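Local coordinates for MdbA protein (Corynebacterium diphtheriae, PDB 5C00) that probably catalyses thiol-disulfide exchange, forming disulfide bonds in exported proteins, and is essential for viability, pilus assembly, toxin production and virulence of the bacterium, at residues A121-E126 with N137-V142; A108-W113 with D150-K155; T29-V34 with A169-K174; P68-I73 with T115-R120. All blocks are in the same frame, centred on the assembly; numbering follows the deposited sequence. Where two conformers were deposited one is given.

Contacts 1 and 4 are buried and share helix 113-125: one side of it packs on helix 136-145, another on helix 56-74, so this helix joins the helical part of the protein to a helix of the thioredoxin-like part. Contact 2 is only partly buried and brings the end of helix 96-109 against helix 150-158; it touches contact 1, since helices 136-145 and 150-158 lie side by side. Contact 3, about 21 Å from contact 1, centre to centre, is also partly buried and fixes the sheet's edge hairpin to helix 162-180. The helix-to-helix contacts 1, 2 and 4 have no hydrogen bond across them, whereas turn-to-helix contact 3 has one.

Contact 1 of 4, residues A121-E126 with N137-V142; sequences ALLMKE and NDFADV
Two pairs of side chains, Leu-122 with Val-142 and Leu-123 with Phe-139, carry this meeting of helix 113-125 and helix 136-145, and both are purely apolar. In the first pair the residues reach toward each other tip to tip: methyl CD2 of Leu-122 lies 3.7 Å from CG1 of Val-142. Leu-122 was modelled in two conformers, and this touch belongs to one of them. Its CG stands opposite the backbone N across the CA-CB bond (chi1 -178°), and CG1 of Val-142 takes the same position on its own helix, which sends the two branches across the gap.

The aliphatic-aromatic pair is different in shape. CD2 of Leu-123 sits at the edge of the Phe-139 ring, near the ring plane, 3.9 Å from CE1 and just as far from CD1, so it straddles one ring bond. Trp-134 meets the same ring edge-to-face, Ile-130 also lies against it, and helix 96-109 adds the side chains of Ala-100 and Ala-103. All this is probably core of the helical insertion that sets DsbA relatives apart from thioredoxin itself.

Polar interactions are left to the backbone and to the flanks. The carbonyl O of Phe-139 is hydrogen-bonded to the hydroxyl of Tyr-119, one turn before Leu-123 on the partner helix, while Asp-141 forms a salt bridge with Arg-157 of helix 150-158.

With no charge or hydrogen bond between the segments, cohesion here comes from burying methyl groups and a ring edge, and the Tyr-119 bond adds a polar tie beside the apolar seam.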
# COMPACT_ATOMS: atom_id res chain seq x y z
N ALA A 121 -6.10 1.00 -3.43
CA ALA A 121 -7.49 0.97 -2.98
C ALA A 121 -8.22 -0.22 -3.65
O ALA A 121 -8.99 -0.92 -3.00
CB ALA A 121 -8.20 2.27 -3.30
N LEU A 122 -8.03 -0.40 -4.94
CA LEU A 122 -8.67 -1.48 -5.66
C LEU A 122 -8.25 -2.88 -5.18
O LEU A 122 -9.10 -3.75 -4.90
CB LEU A 122 -8.43 -1.33 -7.17
CG LEU A 122 -9.08 -2.38 -8.09
CD1 LEU A 122 -10.50 -2.62 -7.71
CD2 LEU A 122 -9.00 -1.89 -9.54
N LEU A 123 -6.97 -3.10 -5.02
CA LEU A 123 -6.48 -4.37 -4.54
C LEU A 123 -7.00 -4.72 -3.15
O LEU A 123 -7.34 -5.86 -2.92
CB LEU A 123 -4.94 -4.41 -4.54
CG LEU A 123 -4.28 -4.24 -5.91
CD1 LEU A 123 -2.79 -4.46 -5.73
CD2 LEU A 123 -4.82 -5.10 -7.02
N MSE A 124 -7.12 -3.74 -2.25
CA MSE A 124 -7.79 -3.94 -0.97
C MSE A 124 -9.29 -4.13 -1.08
O MSE A 124 -9.84 -5.05 -0.42
CB MSE A 124 -7.50 -2.76 -0.03
CG MSE A 124 -6.03 -2.78 0.34
SE MSE A 124 -5.60 -4.22 1.62
CE MSE A 124 -3.76 -3.70 1.97
N LYS A 125 -9.97 -3.32 -1.88
CA LYS A 125 -11.41 -3.46 -1.99
C LYS A 125 -11.80 -4.81 -2.57
O LYS A 125 -12.77 -5.38 -2.11
CB LYS A 125 -12.01 -2.36 -2.88
CG LYS A 125 -13.52 -2.54 -3.10
CD LYS A 125 -14.05 -1.62 -4.17
CE LYS A 125 -15.56 -1.83 -4.35
NZ LYS A 125 -16.16 -0.52 -4.67
N GLU A 126 -11.08 -5.28 -3.59
CA GLU A 126 -11.42 -6.54 -4.24
C GLU A 126 -10.68 -7.79 -3.72
O GLU A 126 -10.72 -8.87 -4.32
CB GLU A 126 -11.25 -6.37 -5.72
CG GLU A 126 -12.17 -5.30 -6.31
CD GLU A 126 -13.66 -5.58 -6.16
OE1 GLU A 126 -14.07 -6.65 -5.64
OE2 GLU A 126 -14.45 -4.69 -6.61
N ASN A 137 0.02 -11.40 -14.45
CA ASN A 137 -0.46 -10.70 -15.64
C ASN A 137 -1.79 -10.02 -15.34
O ASN A 137 -2.14 -9.06 -16.01
CB ASN A 137 -0.57 -11.64 -16.84
CG ASN A 137 0.78 -11.92 -17.48
OD1 ASN A 137 1.50 -11.03 -17.90
ND2 ASN A 137 1.11 -13.16 -17.54
N ASP A 138 -2.54 -10.53 -14.35
CA ASP A 138 -3.77 -9.89 -13.92
C ASP A 138 -3.45 -8.63 -13.18
O ASP A 138 -4.02 -7.57 -13.46
CB ASP A 138 -4.60 -10.85 -13.08
CG ASP A 138 -4.94 -12.12 -13.85
OD1 ASP A 138 -5.78 -12.05 -14.82
OD2 ASP A 138 -4.36 -13.18 -13.55
N PHE A 139 -2.53 -8.70 -12.22
CA PHE A 139 -2.12 -7.48 -11.55
C PHE A 139 -1.61 -6.42 -12.54
O PHE A 139 -1.85 -5.21 -12.38
CB PHE A 139 -1.07 -7.80 -10.50
CG PHE A 139 -1.63 -8.53 -9.31
CD1 PHE A 139 -2.33 -7.84 -8.34
CD2 PHE A 139 -1.46 -9.89 -9.16
CE1 PHE A 139 -2.87 -8.50 -7.25
CE2 PHE A 139 -1.99 -10.56 -8.06
CZ PHE A 139 -2.67 -9.86 -7.09
N ALA A 140 -0.88 -6.86 -13.55
CA ALA A 140 -0.34 -5.92 -14.53
C ALA A 140 -1.42 -5.27 -15.40
O ALA A 140 -1.37 -4.08 -15.65
CB ALA A 140 0.68 -6.62 -15.42
N ASP A 141 -2.39 -6.06 -15.83
CA ASP A 141 -3.43 -5.52 -16.72
C ASP A 141 -4.15 -4.41 -15.94
O ASP A 141 -4.51 -3.37 -16.49
CB ASP A 141 -4.45 -6.58 -17.11
CG ASP A 141 -4.05 -7.37 -18.36
OD1 ASP A 141 -2.87 -7.38 -18.79
OD2 ASP A 141 -4.99 -8.01 -18.92
N VAL A 142 -4.43 -4.67 -14.66
CA VAL A 142 -5.20 -3.74 -13.86
C VAL A 142 -4.42 -2.45 -13.61
O VAL A 142 -4.98 -1.35 -13.69
CB VAL A 142 -5.72 -4.37 -12.55
CG1 VAL A 142 -6.39 -3.32 -11.67
CG2 VAL A 142 -6.74 -5.42 -12.90

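Contact 2 of 4, residues A108-W113 with D150-K155; sequences AQSGDW and DEVTQK
The hydroxyl of Ser-110, whose CB leans on Val-152, is gripped from its own chain: OG is hydrogen-bonded to the carbonyl O of Val-107 and receives a weak bond from the backbone N of Asp-112, at 3.4 Å. Its chi1 of 84° turns OG back to its own chain, toward Val-107. That leaves CB to meet methyl CG2 of Val-152, only 3.4 Å away and tighter than carbon atoms usually come; OG lies a little farther from the same methyl, at 3.8 Å. Val-107 also packs on Val-152, extending this apolar patch along helix 96-109.

Toward solvent the contact thins out. In the conformer given, NZ of Lys-155 lies 4.3 Å from CG of Gln-109, a loose touch of an ammonium against an aliphatic carbon, and makes a weak, long salt bridge to OE2 of Glu-151 one turn back on its own helix. Glu-151 and Lys-155 each have a second conformer, which suggests that this fringe is not rigidly held.

Beyond the positive-phi Gly-111, Asp-112 N-caps the next helix and bonds through OD2 to Thr-115 OG1. Such helix-to-helix packing belongs to the helical domain that DsbA-family proteins insert into a thioredoxin fold.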
# COMPACT_ATOMS: atom_id res chain seq x y z
N ALA A 108 4.44 2.48 -7.33
CA ALA A 108 5.01 3.53 -6.49
C ALA A 108 6.44 3.95 -6.92
O ALA A 108 6.76 5.13 -6.92
CB ALA A 108 5.06 3.08 -5.07
N GLN A 109 7.23 2.97 -7.30
CA GLN A 109 8.60 3.20 -7.78
C GLN A 109 8.63 4.14 -8.99
O GLN A 109 9.63 4.87 -9.23
CB GLN A 109 9.23 1.83 -8.11
CG GLN A 109 10.50 1.87 -8.95
CD GLN A 109 11.65 2.55 -8.22
OE1 GLN A 109 11.58 2.75 -7.00
NE2 GLN A 109 12.69 2.94 -8.95
N SER A 110 7.58 4.11 -9.80
CA SER A 110 7.49 4.98 -10.95
C SER A 110 7.15 6.45 -10.60
O SER A 110 7.20 7.31 -11.49
CB SER A 110 6.46 4.42 -11.93
OG SER A 110 5.12 4.80 -11.61
N GLY A 111 6.76 6.71 -9.36
CA GLY A 111 6.36 8.04 -8.93
C GLY A 111 4.97 8.51 -9.40
O GLY A 111 4.66 9.69 -9.32
N ASP A 112 4.12 7.61 -9.89
CA ASP A 112 2.77 7.99 -10.34
C ASP A 112 1.82 7.77 -9.15
O ASP A 112 1.25 6.68 -8.97
CB ASP A 112 2.34 7.16 -11.55
CG ASP A 112 0.96 7.52 -12.05
OD1 ASP A 112 0.28 8.42 -11.48
OD2 ASP A 112 0.54 6.86 -13.05
N TRP A 113 1.70 8.79 -8.32
CA TRP A 113 1.05 8.63 -7.02
C TRP A 113 -0.45 8.51 -7.16
O TRP A 113 -1.06 7.82 -6.34
CB TRP A 113 1.47 9.74 -6.04
CG TRP A 113 2.93 9.61 -5.84
CD1 TRP A 113 3.91 10.36 -6.39
CD2 TRP A 113 3.58 8.55 -5.15
NE1 TRP A 113 5.14 9.88 -6.03
CE2 TRP A 113 4.96 8.73 -5.31
CE3 TRP A 113 3.11 7.43 -4.45
CZ2 TRP A 113 5.87 7.88 -4.75
CZ3 TRP A 113 4.00 6.59 -3.91
CH2 TRP A 113 5.39 6.81 -4.08
N ASP A 150 3.66 1.73 -19.57
CA ASP A 150 4.10 0.48 -20.24
C ASP A 150 5.29 -0.18 -19.57
O ASP A 150 5.36 -1.41 -19.47
CB ASP A 150 4.42 0.71 -21.73
CG ASP A 150 3.19 0.82 -22.59
OD1 ASP A 150 2.05 0.84 -22.09
OD2 ASP A 150 3.34 0.93 -23.80
N GLU A 151 6.21 0.64 -19.08
CA GLU A 151 7.38 0.20 -18.35
C GLU A 151 7.00 -0.50 -17.04
O GLU A 151 7.50 -1.55 -16.73
CB GLU A 151 8.27 1.40 -18.02
CG GLU A 151 9.64 1.03 -17.47
CD GLU A 151 9.84 1.40 -16.01
OE1 GLU A 151 9.18 2.35 -15.52
OE2 GLU A 151 10.69 0.72 -15.36
N VAL A 152 6.12 0.14 -16.28
CA VAL A 152 5.65 -0.40 -15.02
C VAL A 152 4.89 -1.70 -15.27
O VAL A 152 5.08 -2.72 -14.55
CB VAL A 152 4.77 0.60 -14.25
CG1 VAL A 152 4.09 -0.03 -13.07
CG2 VAL A 152 5.63 1.73 -13.76
N THR A 153 4.02 -1.68 -16.27
CA THR A 153 3.16 -2.81 -16.57
C THR A 153 3.99 -4.06 -16.91
O THR A 153 3.78 -5.16 -16.38
CB THR A 153 2.20 -2.47 -17.71
OG1 THR A 153 1.39 -1.34 -17.34
CG2 THR A 153 1.28 -3.65 -17.99
N GLN A 154 4.99 -3.90 -17.77
CA GLN A 154 5.87 -5.02 -18.11
C GLN A 154 6.68 -5.49 -16.91
O GLN A 154 6.86 -6.66 -16.70
CB GLN A 154 6.75 -4.66 -19.30
CG GLN A 154 7.53 -5.86 -19.87
CD GLN A 154 6.64 -6.99 -20.39
OE1 GLN A 154 5.55 -6.77 -20.94
NE2 GLN A 154 7.11 -8.20 -20.25
N LYS A 155 7.15 -4.57 -16.08
CA LYS A 155 7.82 -4.92 -14.86
C LYS A 155 6.93 -5.81 -13.96
O LYS A 155 7.39 -6.79 -13.40
CB LYS A 155 8.21 -3.64 -14.14
CG LYS A 155 8.76 -3.82 -12.74
CD LYS A 155 9.19 -2.48 -12.18
CE LYS A 155 10.07 -1.68 -13.14
NZ LYS A 155 10.87 -0.72 -12.37

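Contact 3 of 4, residues T29-V34 with A169-K174; sequences TDSAIV and AEANSK
Asn-172 reaches from helix 162-180 to the turn at Ser-31 and donates from ND2 to its carbonyl O, 2.9 Å away and nearly straight, with an N-H...O angle of 162°. The acceptor lies in the amide plane of Asn-172, while the donor is tilted 34° from the plane of the Ser-31 carbonyl. With chi1 at -72°, CG is opposite the carbonyl carbon of Asn-172 and beside its N, and this swings the amide over to the turn. The other end of the amide is used too: OD1 accepts from NH1 of Arg-83, whose NH2 forms a salt bridge with Asp-30, so one arginine ties helix and turn together.

The turn is of type I', from Thr-29 to Ala-32, closing the antiparallel hairpin of strands 25-29 and 32-36 at one border of the thioredoxin-like sheet. Its two middle residues, Asp-30 and Ser-31, both have positive phi.

Ser-31 sends its side chain to the helix as well. Its OG stands opposite its own carbonyl carbon and beside its N, which turns the hydroxyl to methyl CB of Ala-171, 3.6 Å from OG, while CB of Ser-31 stands 3.7 Å from OD1 of Asn-172.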
# COMPACT_ATOMS: atom_id res chain seq x y z
N THR A 29 11.27 4.94 0.37
CA THR A 29 12.38 5.22 1.25
C THR A 29 12.35 4.27 2.43
O THR A 29 11.29 4.08 3.04
CB THR A 29 12.32 6.67 1.77
OG1 THR A 29 12.04 7.56 0.66
CG2 THR A 29 13.69 7.06 2.40
N ASP A 30 13.52 3.69 2.79
CA ASP A 30 13.66 2.93 4.03
C ASP A 30 12.62 1.82 4.15
O ASP A 30 12.05 1.67 5.19
CB ASP A 30 13.58 3.84 5.26
CG ASP A 30 13.80 3.07 6.59
OD1 ASP A 30 14.62 2.13 6.64
OD2 ASP A 30 13.13 3.37 7.60
N SER A 31 12.41 1.08 3.06
CA SER A 31 11.41 -0.02 2.97
C SER A 31 9.93 0.40 3.02
O SER A 31 9.07 -0.46 3.08
CB SER A 31 11.64 -1.08 4.03
OG SER A 31 13.00 -1.49 4.08
N ALA A 32 9.65 1.69 2.99
CA ALA A 32 8.30 2.19 3.08
C ALA A 32 7.94 2.87 1.80
O ALA A 32 8.80 3.41 1.06
CB ALA A 32 8.15 3.18 4.21
N ILE A 33 6.64 2.87 1.53
CA ILE A 33 6.10 3.73 0.53
C ILE A 33 5.57 4.90 1.31
O ILE A 33 4.60 4.78 2.06
CB ILE A 33 5.03 3.03 -0.32
CG1 ILE A 33 5.63 1.88 -1.12
CG2 ILE A 33 4.36 4.05 -1.24
CD1 ILE A 33 4.66 0.81 -1.55
N VAL A 34 6.19 6.05 1.11
CA VAL A 34 5.90 7.22 1.90
C VAL A 34 4.95 8.18 1.18
O VAL A 34 5.21 8.56 0.05
CB VAL A 34 7.22 7.94 2.29
CG1 VAL A 34 6.94 9.01 3.34
CG2 VAL A 34 8.24 6.96 2.85
N ALA A 169 9.55 -6.26 2.82
CA ALA A 169 8.62 -6.98 3.67
C ALA A 169 9.36 -7.58 4.88
O ALA A 169 8.88 -7.49 6.01
CB ALA A 169 7.89 -8.06 2.88
N GLU A 170 10.54 -8.15 4.64
CA GLU A 170 11.31 -8.73 5.77
C GLU A 170 11.76 -7.65 6.75
O GLU A 170 11.59 -7.81 7.97
CB GLU A 170 12.50 -9.58 5.26
CG GLU A 170 13.09 -10.54 6.28
CD GLU A 170 12.03 -11.31 7.09
OE1 GLU A 170 11.13 -11.96 6.50
OE2 GLU A 170 12.09 -11.25 8.34
N ALA A 171 12.29 -6.53 6.25
CA ALA A 171 12.68 -5.39 7.10
C ALA A 171 11.52 -4.83 7.91
O ALA A 171 11.65 -4.51 9.10
CB ALA A 171 13.31 -4.28 6.30
N ASN A 172 10.34 -4.73 7.25
CA ASN A 172 9.19 -4.23 7.91
C ASN A 172 8.68 -5.17 8.97
O ASN A 172 8.23 -4.71 10.01
CB ASN A 172 8.09 -3.89 6.85
CG ASN A 172 8.44 -2.63 6.05
OD1 ASN A 172 9.07 -1.72 6.56
ND2 ASN A 172 8.01 -2.58 4.81
N SER A 173 8.74 -6.48 8.75
CA SER A 173 8.29 -7.38 9.81
C SER A 173 9.28 -7.37 10.99
O SER A 173 8.86 -7.47 12.12
CB SER A 173 8.07 -8.80 9.31
OG SER A 173 9.26 -9.36 8.85
N LYS A 174 10.57 -7.21 10.71
CA LYS A 174 11.53 -7.09 11.80
C LYS A 174 11.33 -5.81 12.61
O LYS A 174 11.40 -5.85 13.86
CB LYS A 174 12.96 -7.19 11.29
CG LYS A 174 13.37 -8.58 10.87
CD LYS A 174 14.82 -8.52 10.38
CE LYS A 174 15.43 -9.91 10.23
NZ LYS A 174 14.90 -10.58 9.01

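Contact 4 of 4, residues P68-I73 with T115-R120; sequences PMTKAI and TYWNYR
The indole of Trp-117 is the flat group, and methyl CE of Met-69, a selenomethionine in this crystal, touches its edge near the ring plane. CE is 3.5 Å from both CH2 and CZ3 of Trp-117, set against the outer rim of the six-membered ring. From another direction, obliquely, comes OG1 of Thr-70, 3.2 Å from CZ2; Thr-70 has two conformers, so the shortness of this approach should not be pressed. Both side chains project from helix 56-74, which begins at the CxxC pair thought to be the redox centre.

The Met-69 chain is extended through its first two torsions and bends only at the last (chi3 76°), which lays CE beside the ring. The polar atoms look to other partners: OG1 of Thr-70 is hydrogen-bonded to the backbone O of Asp-66, and NE1 of Trp-117 to OE1 of Glu-20. Next door, Arg-120 forms salt bridges with Glu-51 and Asp-66, and Trp-202 and Val-203 of helix 202-207 cover Met-69.

Between the helices, then, the dispersive contact is the methyl group at the end of the Met-69 chain against an aromatic rim. The Thr-70 hydroxyl makes no hydrogen bond to the indole, whose rotation the bond to Glu-20 probably helps to fix.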
# COMPACT_ATOMS: atom_id res chain seq x y z
N PRO A 68 -10.08 9.99 5.61
CA PRO A 68 -9.49 10.97 6.50
C PRO A 68 -7.98 11.00 6.43
O PRO A 68 -7.40 12.09 6.51
CB PRO A 68 -9.93 10.53 7.90
CG PRO A 68 -10.98 9.52 7.71
CD PRO A 68 -10.99 9.07 6.30
N MSE A 69 -7.35 9.84 6.24
CA MSE A 69 -5.88 9.79 6.11
C MSE A 69 -5.45 10.63 4.94
O MSE A 69 -4.51 11.39 5.08
CB MSE A 69 -5.37 8.35 5.95
CG MSE A 69 -3.84 8.29 5.82
SE MSE A 69 -3.25 6.45 5.50
CE MSE A 69 -3.79 6.43 3.65
N THR A 70 -6.09 10.47 3.78
CA THR A 70 -5.76 11.27 2.59
C THR A 70 -5.84 12.77 2.90
O THR A 70 -4.98 13.53 2.55
CB THR A 70 -6.71 10.92 1.43
OG1 THR A 70 -6.68 9.51 1.18
CG2 THR A 70 -6.33 11.65 0.17
N LYS A 71 -6.91 13.19 3.56
CA LYS A 71 -7.07 14.61 3.90
C LYS A 71 -5.97 15.13 4.79
O LYS A 71 -5.47 16.23 4.60
CB LYS A 71 -8.43 14.91 4.52
CG LYS A 71 -9.61 14.55 3.64
CD LYS A 71 -9.54 15.15 2.23
CE LYS A 71 -9.25 14.12 1.14
NZ LYS A 71 -9.40 14.58 -0.29
N ALA A 72 -5.57 14.33 5.76
CA ALA A 72 -4.55 14.73 6.71
C ALA A 72 -3.18 14.80 6.05
O ALA A 72 -2.37 15.66 6.39
CB ALA A 72 -4.54 13.75 7.89
N ILE A 73 -2.94 13.88 5.13
CA ILE A 73 -1.74 13.90 4.32
C ILE A 73 -1.79 15.14 3.44
O ILE A 73 -0.84 15.89 3.41
CB ILE A 73 -1.58 12.64 3.42
CG1 ILE A 73 -1.42 11.36 4.24
CG2 ILE A 73 -0.37 12.80 2.53
CD1 ILE A 73 -1.63 10.10 3.40
N THR A 115 -2.07 6.98 -9.66
CA THR A 115 -2.26 5.57 -10.03
C THR A 115 -2.02 4.63 -8.85
O THR A 115 -2.83 3.76 -8.53
CB THR A 115 -1.32 5.24 -11.23
OG1 THR A 115 -1.72 6.06 -12.33
CG2 THR A 115 -1.47 3.82 -11.65
N TYR A 116 -0.91 4.85 -8.13
CA TYR A 116 -0.58 4.07 -6.95
C TYR A 116 -1.73 4.07 -5.96
O TYR A 116 -2.22 3.02 -5.51
CB TYR A 116 0.67 4.57 -6.27
CG TYR A 116 0.86 3.87 -4.97
CD1 TYR A 116 1.29 2.54 -4.92
CD2 TYR A 116 0.51 4.46 -3.78
CE1 TYR A 116 1.39 1.86 -3.73
CE2 TYR A 116 0.59 3.78 -2.59
CZ TYR A 116 1.02 2.48 -2.59
OH TYR A 116 1.13 1.83 -1.42
N TRP A 117 -2.19 5.26 -5.63
CA TRP A 117 -3.25 5.33 -4.62
C TRP A 117 -4.51 4.54 -5.03
O TRP A 117 -5.11 3.79 -4.24
CB TRP A 117 -3.59 6.79 -4.39
CG TRP A 117 -4.72 6.92 -3.51
CD1 TRP A 117 -5.97 7.21 -3.84
CD2 TRP A 117 -4.71 6.68 -2.11
NE1 TRP A 117 -6.77 7.20 -2.73
CE2 TRP A 117 -6.01 6.89 -1.65
CE3 TRP A 117 -3.71 6.33 -1.18
CZ2 TRP A 117 -6.37 6.74 -0.32
CZ3 TRP A 117 -4.06 6.18 0.16
CH2 TRP A 117 -5.38 6.40 0.56
N ASN A 118 -4.94 4.75 -6.27
CA ASN A 118 -6.13 4.06 -6.74
C ASN A 118 -5.93 2.56 -6.92
O ASN A 118 -6.87 1.79 -6.72
CB ASN A 118 -6.61 4.70 -8.03
CG ASN A 118 -7.31 6.03 -7.75
OD1 ASN A 118 -8.43 6.06 -7.25
ND2 ASN A 118 -6.60 7.13 -7.98
N TYR A 119 -4.71 2.16 -7.26
CA TYR A 119 -4.37 0.76 -7.41
C TYR A 119 -4.38 0.06 -6.08
O TYR A 119 -5.02 -0.98 -5.93
CB TYR A 119 -3.01 0.63 -8.06
CG TYR A 119 -2.64 -0.74 -8.49
CD1 TYR A 119 -3.37 -1.42 -9.43
CD2 TYR A 119 -1.54 -1.36 -7.98
CE1 TYR A 119 -3.01 -2.67 -9.88
CE2 TYR A 119 -1.19 -2.64 -8.41
CZ TYR A 119 -1.89 -3.27 -9.39
OH TYR A 119 -1.49 -4.53 -9.84
N ARG A 120 -3.78 0.66 -5.06
CA ARG A 120 -3.85 0.13 -3.68
C ARG A 120 -5.30 -0.05 -3.23
O ARG A 120 -5.65 -1.11 -2.66
CB ARG A 120 -3.10 1.07 -2.71
CG ARG A 120 -3.37 0.78 -1.22
CD ARG A 120 -2.55 1.70 -0.32
NE ARG A 120 -2.90 1.48 1.09
CZ ARG A 120 -3.96 2.03 1.70
NH1 ARG A 120 -4.79 2.81 1.04
NH2 ARG A 120 -4.23 1.77 3.00